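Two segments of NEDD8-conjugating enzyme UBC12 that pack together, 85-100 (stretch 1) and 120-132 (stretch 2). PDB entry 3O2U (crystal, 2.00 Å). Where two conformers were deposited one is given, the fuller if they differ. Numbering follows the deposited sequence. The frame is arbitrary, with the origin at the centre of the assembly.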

ATOM      1  N   ASN A  85       1.972   3.279  -3.299  1.00 16.04           N
ATOM      2  CA  ASN A  85       3.071   3.585  -2.398  1.00 15.61           C
ATOM      3  C   ASN A  85       2.692   3.046  -1.031  1.00 16.92           C
ATOM      4  O   ASN A  85       1.545   3.194  -0.600  1.00 16.58           O
ATOM      5  CB  ASN A  85       3.307   5.091  -2.310  1.00 19.93           C
ATOM      6  CG  ASN A  85       4.464   5.565  -3.179  1.00 22.25           C
ATOM      7  OD1 ASN A  85       5.194   4.764  -3.763  1.00 27.50           O
ATOM      8  ND2 ASN A  85       4.630   6.874  -3.269  1.00 24.48           N
ATOM      9  N   LEU A  86       3.638   2.397  -0.366  1.00 14.30           N
ATOM     10  CA  LEU A  86       3.438   1.949   1.011  1.00 17.17           C
ATOM     11  C   LEU A  86       4.426   2.694   1.913  1.00 17.11           C
ATOM     12  O   LEU A  86       5.644   2.555   1.735  1.00 17.82           O
ATOM     13  CB  LEU A  86       3.673   0.438   1.127  1.00 15.49           C
ATOM     14  CG  LEU A  86       2.570  -0.525   0.650  1.00 15.36           C
ATOM     15  CD1 LEU A  86       2.256  -0.338  -0.823  1.00 17.29           C
ATOM     16  CD2 LEU A  86       3.010  -1.937   0.904  1.00 10.42           C
ATOM     17  N   ASP A  87       3.908   3.474   2.863  1.00 17.58           N
ATOM     18  CA  ASP A  87       4.723   4.321   3.742  0.55 19.89           C
ATOM     19  C   ASP A  87       4.687   3.798   5.183  1.00 18.68           C
ATOM     20  O   ASP A  87       3.614   3.761   5.801  1.00 17.44           O
ATOM     21  CB  ASP A  87       4.192   5.761   3.733  0.55 20.33           C
ATOM     22  CG  ASP A  87       4.090   6.353   2.335  0.55 23.24           C
ATOM     23  OD1 ASP A  87       4.838   5.934   1.440  0.55 24.53           O
ATOM     24  OD2 ASP A  87       3.255   7.261   2.126  0.55 30.88           O
ATOM     25  N   PHE A  88       5.841   3.425   5.716  1.00 16.63           N
ATOM     26  CA  PHE A  88       5.936   2.808   7.037  1.00 19.97           C
ATOM     27  C   PHE A  88       6.371   3.834   8.070  1.00 23.83           C
ATOM     28  O   PHE A  88       7.264   4.626   7.809  1.00 24.15           O
ATOM     29  CB  PHE A  88       6.960   1.676   7.003  1.00 15.27           C
ATOM     30  CG  PHE A  88       6.579   0.557   6.094  1.00 16.85           C
ATOM     31  CD1 PHE A  88       6.075  -0.624   6.608  1.00 17.05           C
ATOM     32  CD2 PHE A  88       6.685   0.696   4.722  1.00 15.85           C
ATOM     33  CE1 PHE A  88       5.694  -1.645   5.768  1.00 17.46           C
ATOM     34  CE2 PHE A  88       6.312  -0.322   3.873  1.00 17.12           C
ATOM     35  CZ  PHE A  88       5.819  -1.499   4.398  1.00 18.97           C
ATOM     36  N   ASN A  89       5.740   3.825   9.238  1.00 26.24           N
ATOM     37  CA  ASN A  89       6.206   4.661  10.348  1.00 24.96           C
ATOM     38  C   ASN A  89       6.991   3.807  11.347  1.00 27.40           C
ATOM     39  O   ASN A  89       7.161   2.600  11.136  1.00 21.98           O
ATOM     40  CB  ASN A  89       5.030   5.389  11.007  1.00 24.00           C
ATOM     41  CG  ASN A  89       4.000   4.440  11.574  1.00 26.60           C
ATOM     42  OD1 ASN A  89       4.320   3.314  11.959  1.00 23.04           O
ATOM     43  ND2 ASN A  89       2.751   4.896  11.646  1.00 30.86           N
ATOM     44  N   GLU A  90       7.471   4.414  12.430  1.00 26.49           N
ATOM     45  CA  GLU A  90       8.351   3.703  13.349  1.00 25.64           C
ATOM     46  C   GLU A  90       7.576   2.755  14.257  1.00 22.69           C
ATOM     47  O   GLU A  90       8.122   2.180  15.200  1.00 22.71           O
ATOM     48  CB  GLU A  90       9.198   4.689  14.169  1.00 27.14           C
ATOM     49  CG  GLU A  90      10.303   5.357  13.348  1.00 26.46           C
ATOM     50  CD  GLU A  90      11.210   4.333  12.673  1.00 32.76           C
ATOM     51  OE1 GLU A  90      11.945   3.625  13.400  1.00 28.78           O
ATOM     52  OE2 GLU A  90      11.180   4.224  11.421  1.00 32.36           O
ATOM     53  N   VAL A  91       6.301   2.580  13.951  1.00 20.04           N
ATOM     54  CA  VAL A  91       5.422   1.785  14.795  1.00 22.52           C
ATOM     55  C   VAL A  91       4.963   0.480  14.116  1.00 21.50           C
ATOM     56  O   VAL A  91       4.202  -0.302  14.676  1.00 19.74           O
ATOM     57  CB  VAL A  91       4.288   2.683  15.348  1.00 27.08           C
ATOM     58  CG1 VAL A  91       2.940   2.025  15.281  1.00 26.24           C
ATOM     59  CG2 VAL A  91       4.642   3.128  16.783  1.00 30.82           C
ATOM     60  N   TYR A  92       5.482   0.226  12.917  1.00 18.03           N
ATOM     61  CA  TYR A  92       5.353  -1.098  12.300  1.00 17.05           C
ATOM     62  C   TYR A  92       6.048  -2.133  13.192  1.00 15.93           C
ATOM     63  O   TYR A  92       7.158  -1.895  13.674  1.00 16.15           O
ATOM     64  CB  TYR A  92       6.000  -1.082  10.916  1.00 19.55           C
ATOM     65  CG  TYR A  92       5.708  -2.296  10.078  1.00 18.87           C
ATOM     66  CD1 TYR A  92       4.420  -2.547   9.620  1.00 14.57           C
ATOM     67  CD2 TYR A  92       6.726  -3.185   9.725  1.00 17.13           C
ATOM     68  CE1 TYR A  92       4.148  -3.657   8.843  1.00 17.89           C
ATOM     69  CE2 TYR A  92       6.461  -4.302   8.941  1.00 18.65           C
ATOM     70  CZ  TYR A  92       5.167  -4.526   8.500  1.00 17.31           C
ATOM     71  OH  TYR A  92       4.870  -5.619   7.719  1.00 19.30           O
ATOM     72  N   PRO A  93       5.427  -3.303  13.394  1.00 16.01           N
ATOM     73  CA  PRO A  93       4.196  -3.831  12.795  1.00 15.25           C
ATOM     74  C   PRO A  93       2.940  -3.592  13.635  1.00 19.04           C
ATOM     75  O   PRO A  93       1.913  -4.198  13.364  1.00 15.44           O
ATOM     76  CB  PRO A  93       4.475  -5.337  12.767  1.00 16.40           C
ATOM     77  CG  PRO A  93       5.246  -5.566  14.012  1.00 16.03           C
ATOM     78  CD  PRO A  93       6.016  -4.283  14.326  1.00 17.86           C
ATOM     79  N   ILE A  94       3.015  -2.739  14.650  1.00 18.29           N
ATOM     80  CA  ILE A  94       1.831  -2.491  15.455  1.00 18.56           C
ATOM     81  C   ILE A  94       0.794  -1.827  14.563  1.00 19.12           C
ATOM     82  O   ILE A  94      -0.399  -2.124  14.640  1.00 17.55           O
ATOM     83  CB  ILE A  94       2.154  -1.616  16.681  1.00 18.97           C
ATOM     84  CG1 ILE A  94       3.083  -2.373  17.642  1.00 19.10           C
ATOM     85  CG2 ILE A  94       0.887  -1.193  17.379  1.00 18.19           C
ATOM     86  CD1 ILE A  94       3.625  -1.505  18.785  1.00 23.83           C
ATOM     87  N   GLU A  95       1.274  -0.923  13.719  1.00 19.75           N
ATOM     88  CA  GLU A  95       0.469  -0.313  12.666  1.00 22.45           C
ATOM     89  C   GLU A  95       1.001  -0.752  11.310  1.00 16.93           C
ATOM     90  O   GLU A  95       2.216  -0.846  11.126  1.00 19.88           O
ATOM     91  CB  GLU A  95       0.544   1.211  12.744  1.00 24.02           C
ATOM     92  CG  GLU A  95      -0.009   1.790  14.035  1.00 28.57           C
ATOM     93  CD  GLU A  95      -1.360   2.423  13.863  1.00 35.94           C
ATOM     94  OE1 GLU A  95      -1.513   3.249  12.935  1.00 41.81           O
ATOM     95  OE2 GLU A  95      -2.265   2.102  14.668  1.00 40.96           O
ATOM     96  N   PRO A  96       0.103  -0.994  10.351  1.00 18.75           N
ATOM     97  CA  PRO A  96       0.523  -1.315   8.983  1.00 20.79           C
ATOM     98  C   PRO A  96       0.996  -0.059   8.258  1.00 18.64           C
ATOM     99  O   PRO A  96       0.748   1.047   8.745  1.00 16.78           O
ATOM    100  CB  PRO A  96      -0.773  -1.826   8.347  1.00 22.83           C
ATOM    101  CG  PRO A  96      -1.844  -1.044   9.059  1.00 22.79           C
ATOM    102  CD  PRO A  96      -1.369  -1.024  10.493  1.00 22.57           C
ATOM    103  N   PRO A  97       1.659  -0.212   7.102  1.00 16.08           N
ATOM    104  CA  PRO A  97       2.016   1.020   6.390  1.00 18.85           C
ATOM    105  C   PRO A  97       0.765   1.725   5.922  1.00 20.52           C
ATOM    106  O   PRO A  97      -0.286   1.093   5.781  1.00 16.36           O
ATOM    107  CB  PRO A  97       2.784   0.505   5.167  1.00 16.16           C
ATOM    108  CG  PRO A  97       2.175  -0.880   4.918  1.00 15.42           C
ATOM    109  CD  PRO A  97       2.016  -1.419   6.332  1.00 15.59           C
ATOM    110  N   LYS A  98       0.876   3.028   5.687  1.00 17.10           N
ATOM    111  CA  LYS A  98      -0.156   3.749   4.952  1.00 19.20           C
ATOM    112  C   LYS A  98      -0.070   3.346   3.476  1.00 17.16           C
ATOM    113  O   LYS A  98       1.003   3.314   2.918  1.00 15.59           O
ATOM    114  CB  LYS A  98       0.066   5.254   5.092  1.00 20.05           C
ATOM    115  CG  LYS A  98      -0.754   6.091   4.123  1.00 26.20           C
ATOM    116  CD  LYS A  98      -0.962   7.479   4.683  1.00 34.59           C
ATOM    117  CE  LYS A  98      -1.831   8.324   3.768  1.00 40.88           C
ATOM    118  NZ  LYS A  98      -1.086   8.647   2.526  1.00 42.90           N
ATOM    119  N   VAL A  99      -1.195   3.005   2.857  1.00 15.40           N
ATOM    120  CA  VAL A  99      -1.189   2.586   1.464  1.00 16.63           C
ATOM    121  C   VAL A  99      -1.904   3.661   0.645  1.00 20.46           C
ATOM    122  O   VAL A  99      -2.998   4.095   1.008  1.00 21.35           O
ATOM    123  CB  VAL A  99      -1.879   1.212   1.310  1.00 18.47           C
ATOM    124  CG1 VAL A  99      -1.992   0.798  -0.159  1.00 18.55           C
ATOM    125  CG2 VAL A  99      -1.134   0.164   2.139  1.00 16.15           C
ATOM    126  N   VAL A 100      -1.266   4.109  -0.429  1.00 15.79           N
ATOM    127  CA  VAL A 100      -1.850   5.111  -1.319  1.00 16.20           C
ATOM    128  C   VAL A 100      -1.795   4.614  -2.756  1.00 16.78           C
ATOM    129  O   VAL A 100      -0.718   4.285  -3.254  1.00 17.24           O
ATOM    130  CB  VAL A 100      -1.059   6.444  -1.251  1.00 19.57           C
ATOM    131  CG1 VAL A 100      -1.666   7.471  -2.180  1.00 22.93           C
ATOM    132  CG2 VAL A 100      -1.032   6.975   0.171  1.00 24.50           C
ATOM    133  N   ILE A 120      -7.509  -5.770   5.831  1.00 17.49           N
ATOM    134  CA  ILE A 120      -6.320  -6.042   6.630  1.00 17.88           C
ATOM    135  C   ILE A 120      -5.530  -4.789   6.991  1.00 19.12           C
ATOM    136  O   ILE A 120      -4.669  -4.829   7.859  1.00 21.42           O
ATOM    137  CB  ILE A 120      -5.412  -7.090   5.998  1.00 25.30           C
ATOM    138  CG1 ILE A 120      -5.070  -6.723   4.565  1.00 26.29           C
ATOM    139  CG2 ILE A 120      -6.096  -8.445   6.010  1.00 25.10           C
ATOM    140  CD1 ILE A 120      -4.466  -7.897   3.811  1.00 32.67           C
ATOM    141  N   LEU A 121      -5.831  -3.677   6.331  1.00 17.70           N
ATOM    142  CA  LEU A 121      -5.162  -2.429   6.643  1.00 16.98           C
ATOM    143  C   LEU A 121      -5.719  -1.755   7.891  1.00 24.40           C
ATOM    144  O   LEU A 121      -5.091  -0.836   8.414  1.00 25.22           O
ATOM    145  CB  LEU A 121      -5.204  -1.468   5.452  1.00 21.04           C
ATOM    146  CG  LEU A 121      -4.403  -1.966   4.239  1.00 21.39           C
ATOM    147  CD1 LEU A 121      -4.525  -0.999   3.073  1.00 21.06           C
ATOM    148  CD2 LEU A 121      -2.945  -2.187   4.606  1.00 21.10           C
ATOM    149  N   ARG A 122      -6.884  -2.194   8.371  1.00 23.00           N
ATOM    150  CA  ARG A 122      -7.430  -1.610   9.603  1.00 31.44           C
ATOM    151  C   ARG A 122      -8.108  -2.584  10.564  1.00 28.24           C
ATOM    152  O   ARG A 122      -7.487  -3.040  11.527  1.00 27.72           O
ATOM    153  CB  ARG A 122      -8.360  -0.428   9.309  1.00 36.91           C
ATOM    154  CG  ARG A 122      -8.873   0.272  10.578  1.00 40.84           C
ATOM    155  CD  ARG A 122      -8.103   1.551  10.872  1.00 42.87           C
ATOM    156  NE  ARG A 122      -8.408   2.079  12.201  1.00 44.01           N
ATOM    157  CZ  ARG A 122      -7.597   2.877  12.887  1.00 43.15           C
ATOM    158  NH1 ARG A 122      -6.428   3.236  12.373  1.00 40.52           N
ATOM    159  NH2 ARG A 122      -7.946   3.305  14.094  1.00 38.59           N
ATOM    160  N   GLU A 123      -9.379  -2.899  10.333  1.00 28.18           N
ATOM    161  CA  GLU A 123     -10.093  -3.684  11.336  1.00 29.08           C
ATOM    162  C   GLU A 123      -9.524  -5.092  11.484  1.00 27.01           C
ATOM    163  O   GLU A 123      -9.564  -5.660  12.566  1.00 29.85           O
ATOM    164  CB  GLU A 123     -11.602  -3.728  11.096  1.00 33.23           C
ATOM    165  CG  GLU A 123     -12.052  -4.688  10.028  1.00 35.05           C
ATOM    166  CD  GLU A 123     -12.303  -3.979   8.730  1.00 41.69           C
ATOM    167  OE1 GLU A 123     -11.661  -2.930   8.507  1.00 46.16           O
ATOM    168  OE2 GLU A 123     -13.150  -4.452   7.943  1.00 41.33           O
ATOM    169  N   ASP A 124      -8.974  -5.644  10.412  1.00 22.20           N
ATOM    170  CA  ASP A 124      -8.426  -6.997  10.488  1.00 23.41           C
ATOM    171  C   ASP A 124      -6.901  -7.022  10.509  1.00 20.79           C
ATOM    172  O   ASP A 124      -6.299  -8.059  10.278  1.00 22.64           O
ATOM    173  CB  ASP A 124      -8.948  -7.868   9.340  1.00 23.95           C
ATOM    174  CG  ASP A 124     -10.459  -8.003   9.358  1.00 27.09           C
ATOM    175  OD1 ASP A 124     -11.035  -8.148  10.456  1.00 27.35           O
ATOM    176  OD2 ASP A 124     -11.060  -7.979   8.271  1.00 34.72           O
ATOM    177  N   TRP A 125      -6.272  -5.891  10.796  1.00 22.50           N
ATOM    178  CA  TRP A 125      -4.815  -5.886  10.894  1.00 19.03           C
ATOM    179  C   TRP A 125      -4.341  -6.613  12.160  1.00 21.74           C
ATOM    180  O   TRP A 125      -4.942  -6.484  13.219  1.00 22.72           O
ATOM    181  CB  TRP A 125      -4.272  -4.461  10.880  1.00 19.16           C
ATOM    182  CG  TRP A 125      -2.822  -4.437  11.167  1.00 19.34           C
ATOM    183  CD1 TRP A 125      -2.216  -4.028  12.323  1.00 21.82           C
ATOM    184  CD2 TRP A 125      -1.780  -4.872  10.298  1.00 18.87           C
ATOM    185  NE1 TRP A 125      -0.855  -4.164  12.212  1.00 22.33           N
ATOM    186  CE2 TRP A 125      -0.564  -4.680  10.973  1.00 21.04           C
ATOM    187  CE3 TRP A 125      -1.757  -5.394   8.998  1.00 20.60           C
ATOM    188  CZ2 TRP A 125       0.662  -5.005  10.404  1.00 18.13           C
ATOM    189  CZ3 TRP A 125      -0.535  -5.716   8.435  1.00 22.31           C
ATOM    190  CH2 TRP A 125       0.655  -5.521   9.137  1.00 18.48           C
ATOM    191  N   SER A 126      -3.277  -7.393  12.034  1.00 17.18           N
ATOM    192  CA  SER A 126      -2.602  -8.007  13.177  1.00 19.82           C
ATOM    193  C   SER A 126      -1.099  -7.888  12.940  1.00 19.85           C
ATOM    194  O   SER A 126      -0.650  -7.960  11.788  1.00 18.68           O
ATOM    195  CB  SER A 126      -2.988  -9.481  13.303  1.00 19.76           C
ATOM    196  OG  SER A 126      -1.945 -10.244  13.879  1.00 24.62           O
ATOM    197  N   PRO A 127      -0.316  -7.699  14.022  1.00 21.93           N
ATOM    198  CA  PRO A 127       1.136  -7.578  13.857  1.00 19.99           C
ATOM    199  C   PRO A 127       1.757  -8.885  13.410  1.00 22.03           C
ATOM    200  O   PRO A 127       2.954  -8.915  13.094  1.00 23.58           O
ATOM    201  CB  PRO A 127       1.627  -7.192  15.262  1.00 23.36           C
ATOM    202  CG  PRO A 127       0.463  -6.539  15.903  1.00 25.68           C
ATOM    203  CD  PRO A 127      -0.742  -7.327  15.386  1.00 22.38           C
ATOM    204  N   ALA A 128       0.957  -9.952  13.387  1.00 18.54           N
ATOM    205  CA  ALA A 128       1.426 -11.236  12.893  1.00 22.73           C
ATOM    206  C   ALA A 128       1.218 -11.366  11.374  1.00 20.93           C
ATOM    207  O   ALA A 128       1.650 -12.346  10.775  1.00 23.10           O
ATOM    208  CB  ALA A 128       0.730 -12.388  13.629  1.00 27.40           C
ATOM    209  N   LEU A 129       0.543 -10.385  10.772  1.00 20.68           N
ATOM    210  CA  LEU A 129       0.431 -10.281   9.316  1.00 18.41           C
ATOM    211  C   LEU A 129       1.691  -9.575   8.821  1.00 23.38           C
ATOM    212  O   LEU A 129       2.417  -8.975   9.614  1.00 20.31           O
ATOM    213  CB  LEU A 129      -0.820  -9.488   8.903  1.00 16.92           C
ATOM    214  CG  LEU A 129      -2.174 -10.165   9.168  1.00 22.87           C
ATOM    215  CD1 LEU A 129      -3.362  -9.359   8.615  1.00 21.00           C
ATOM    216  CD2 LEU A 129      -2.189 -11.567   8.604  1.00 23.05           C
ATOM    217  N   ASP A 130       1.964  -9.663   7.524  1.00 18.81           N
ATOM    218  CA  ASP A 130       3.227  -9.152   6.998  1.00 19.81           C
ATOM    219  C   ASP A 130       3.056  -8.487   5.643  1.00 18.35           C
ATOM    220  O   ASP A 130       1.945  -8.409   5.108  1.00 16.15           O
ATOM    221  CB  ASP A 130       4.267 -10.280   6.913  1.00 18.70           C
ATOM    222  CG  ASP A 130       3.830 -11.416   5.992  1.00 26.41           C
ATOM    223  OD1 ASP A 130       2.726 -11.346   5.404  1.00 26.94           O
ATOM    224  OD2 ASP A 130       4.588 -12.396   5.859  1.00 28.70           O
ATOM    225  N   LEU A 131       4.168  -8.004   5.095  1.00 18.93           N
ATOM    226  CA  LEU A 131       4.135  -7.294   3.836  1.00 16.53           C
ATOM    227  C   LEU A 131       3.565  -8.214   2.754  1.00 18.58           C
ATOM    228  O   LEU A 131       2.804  -7.773   1.895  1.00 18.82           O
ATOM    229  CB  LEU A 131       5.540  -6.799   3.473  1.00 16.02           C
ATOM    230  CG  LEU A 131       5.693  -6.106   2.124  1.00 18.43           C
ATOM    231  CD1 LEU A 131       4.764  -4.893   2.016  1.00 15.84           C
ATOM    232  CD2 LEU A 131       7.164  -5.697   1.883  1.00 22.17           C
ATOM    233  N   GLN A 132       3.933  -9.494   2.797  1.00 17.45           N
ATOM    234  CA  GLN A 132       3.422 -10.453   1.805  1.00 22.05           C
ATOM    235  C   GLN A 132       1.889 -10.446   1.810  1.00 19.03           C
ATOM    236  O   GLN A 132       1.261 -10.455   0.757  1.00 16.87           O
ATOM    237  CB  GLN A 132       3.932 -11.867   2.092  1.00 22.73           C
ATOM    238  CG  GLN A 132       3.348 -12.935   1.184  1.00 24.77           C
ATOM    239  CD  GLN A 132       4.153 -13.126  -0.064  1.00 30.73           C
ATOM    240  OE1 GLN A 132       5.341 -12.813  -0.098  1.00 31.11           O
ATOM    241  NE2 GLN A 132       3.522 -13.652  -1.105  1.00 38.00           N
TER

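A tryptophan lodged among prolines illustrates a general principle: a flat indole and compact proline rings can join two segments with no backbone hydrogen bonds between them. In UBC12 the centre of such a contact is the pairing of Pro-96 with Trp-125. The proline ring lies over one face of the indole, with Pro-96 CD 3.5 Å from the centroid of the five-membered ring of Trp-125 and only 7° off its normal. This is a CH-pi interaction: the CD carbon, bonded to the electron-withdrawing proline nitrogen, carries slightly polarised hydrogens that suit the electron-rich face of the indole. Pro-96 also meets Leu-121, its CB 4.3 Å from Leu-121 CD2, so one small ring touches the two most heavily covered residues of the second stretch.

From this centre the apolar surface extends in two directions. Along the strand that begins at Lys-98, Val-99 points toward the second stretch, and its CG2 packs 3.7 Å from CD1 of Leu-121. On another side, Tyr-92 CE1 lies 4.0 Å from Trp-125 CH2, the rings meeting obliquely rather than stacking. Further along, Leu-131, at the start of a helix, sends its side chain back to the first stretch: its CD1 is 3.6 Å from Leu-86 CD2 and 4.3 Å from Phe-88 CZ, at the edge of the phenyl ring. Tyr-92 OH, hydrogen-bonded elsewhere in the structure, lies 3.6 Å from Leu-131 N.

The backbone explains how these groups are presented. In the first stretch, two short strand segments are paired by hydrogen bonds such as Asp-87 N to Lys-98 O, 2.9 Å, and Lys-98 N to Asp-87 O, 2.8 Å; the loop between them includes a type I turn from Asn-89 to Tyr-92 and a cis peptide before Pro-93. The second stretch has successive type I turns, Arg-122 to Trp-125 and Ser-126 to Leu-129. No backbone-to-backbone hydrogen bond crosses the contact.

Its polar edge instead depends on the indole nitrogen. Trp-125 NE1 donates to Pro-93 O at 3.0 Å and, more weakly, to Ile-94 O at 3.2 Å; both oxygens lie at the edge of the indole, where its N-H points, leaving one face to Pro-96. Pro-93 O also receives a CA-H...O contact from Pro-127 CA at 3.5 Å, while Pro-93 CG and Pro-127 CB approach to 4.2 Å. One residue thus serves both chemistries, with a face for the proline and an N-H for the carbonyl oxygens.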